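PDB 4XH7: multiple PDZ domain protein from Mus musculus, which probably acts as a scaffold in signalling, its fourth PDZ domain being of the kind that binds short C-terminal peptides of partner proteins. Local coordinates for residues G81-L84 / L85-H89. Residues are numbered along the deposited sequence; the frame is centred on the assembly and turned at random.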
# COMPACT_ATOMS: atom_id res chain seq x y z
N GLY A 81 5.67 7.04 -3.19
CA GLY A 81 5.60 7.72 -4.47
C GLY A 81 5.90 6.88 -5.70
O GLY A 81 5.76 7.37 -6.82
N ILE A 82 6.29 5.62 -5.50
CA ILE A 82 6.63 4.72 -6.59
C ILE A 82 5.41 3.87 -6.99
O ILE A 82 4.80 3.19 -6.16
CB ILE A 82 7.77 3.78 -6.18
CG1 ILE A 82 9.00 4.59 -5.72
CG2 ILE A 82 8.11 2.79 -7.29
CD1 ILE A 82 9.98 3.79 -4.90
N ASN A 83 5.07 3.90 -8.26
CA ASN A 83 3.90 3.17 -8.74
C ASN A 83 4.06 1.66 -8.66
O ASN A 83 5.12 1.13 -9.03
CB ASN A 83 3.60 3.53 -10.20
CG ASN A 83 2.42 2.77 -10.74
OD1 ASN A 83 1.31 3.01 -10.31
ND2 ASN A 83 2.66 1.79 -11.63
N LEU A 84 3.01 0.97 -8.21
CA LEU A 84 3.00 -0.48 -8.26
C LEU A 84 1.92 -1.03 -9.18
O LEU A 84 2.03 -2.17 -9.65
CB LEU A 84 2.81 -1.06 -6.84
CG LEU A 84 3.86 -0.66 -5.80
CD1 LEU A 84 3.40 -1.14 -4.40
CD2 LEU A 84 5.19 -1.26 -6.17
N LEU A 85 0.84 -0.27 -9.41
CA LEU A 85 -0.25 -0.78 -10.23
C LEU A 85 0.19 -1.10 -11.66
O LEU A 85 0.78 -0.27 -12.34
CB LEU A 85 -1.40 0.24 -10.26
CG LEU A 85 -2.59 -0.18 -11.13
CD1 LEU A 85 -3.22 -1.48 -10.59
CD2 LEU A 85 -3.61 0.94 -11.13
N GLY A 86 -0.06 -2.33 -12.09
CA GLY A 86 0.22 -2.70 -13.46
C GLY A 86 1.67 -3.07 -13.73
O GLY A 86 2.01 -3.36 -14.88
N GLU A 87 2.51 -3.06 -12.69
CA GLU A 87 3.90 -3.44 -12.82
C GLU A 87 4.06 -4.96 -12.80
O GLU A 87 3.15 -5.69 -12.39
CB GLU A 87 4.76 -2.79 -11.71
CG GLU A 87 4.66 -1.23 -11.59
CD GLU A 87 5.24 -0.44 -12.78
OE1 GLU A 87 4.99 0.79 -12.87
OE2 GLU A 87 5.96 -1.03 -13.61
N ASN A 88 5.20 -5.47 -13.26
CA ASN A 88 5.38 -6.92 -13.23
C ASN A 88 5.83 -7.41 -11.86
O ASN A 88 6.18 -6.61 -10.98
CB ASN A 88 6.35 -7.39 -14.35
CG ASN A 88 7.80 -6.90 -14.17
OD1 ASN A 88 8.37 -6.98 -13.09
ND2 ASN A 88 8.39 -6.43 -15.26
N HIS A 89 5.75 -8.72 -11.65
CA HIS A 89 5.98 -9.29 -10.32
C HIS A 89 7.36 -8.93 -9.79
O HIS A 89 7.51 -8.58 -8.63
CB HIS A 89 5.86 -10.82 -10.27
CG HIS A 89 4.53 -11.35 -10.71
ND1 HIS A 89 3.34 -10.70 -10.46
CD2 HIS A 89 4.20 -12.47 -11.40
CE1 HIS A 89 2.34 -11.38 -11.00
NE2 HIS A 89 2.84 -12.47 -11.56
O HOH W 1 7.20 1.87 -10.75
O HOH W 2 0.38 -4.26 -9.64
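Asn83 holds CG anti to its own N (chi1 178°), and the Glu87 chain is bent at chi2 (-67°). These torsions bring the amide of Asn83 and the carboxylate of Glu87 together. ND2 of Asn83 gives both protons across the turn. One goes to Glu87 OE1 at 2.8 Å, within the amide plane and on the anti side of the carboxylate. The other goes to Leu85 O at 2.9 Å, tilted somewhat from that carbonyl plane. The amide and carboxylate planes stand 69° apart. A water donates to Asn83 O at 2.8 Å and, weakly, to Glu87 OE1.

The backbone here is a type II beta turn from Leu84 to Glu87. Glu87 N closes it on Leu84 O at 3.2 Å. Gly86 takes the positive phi usual at the third position of such a turn. With an alanine at Asn83, Leu85 O and Glu87 OE1 would probably lose their shared donor, and the Glu87 carboxylate would be freer to turn.

The turn links strand 82-83 to helix 89-97 of the PDZ domain, where Asn88 is the N-cap. Leu84 packs inward on Leu76, Val79 and Ile95. With both N-H groups engaged, the amide's rotation is fixed, and the nearby carboxylate would be expected to polarise it further.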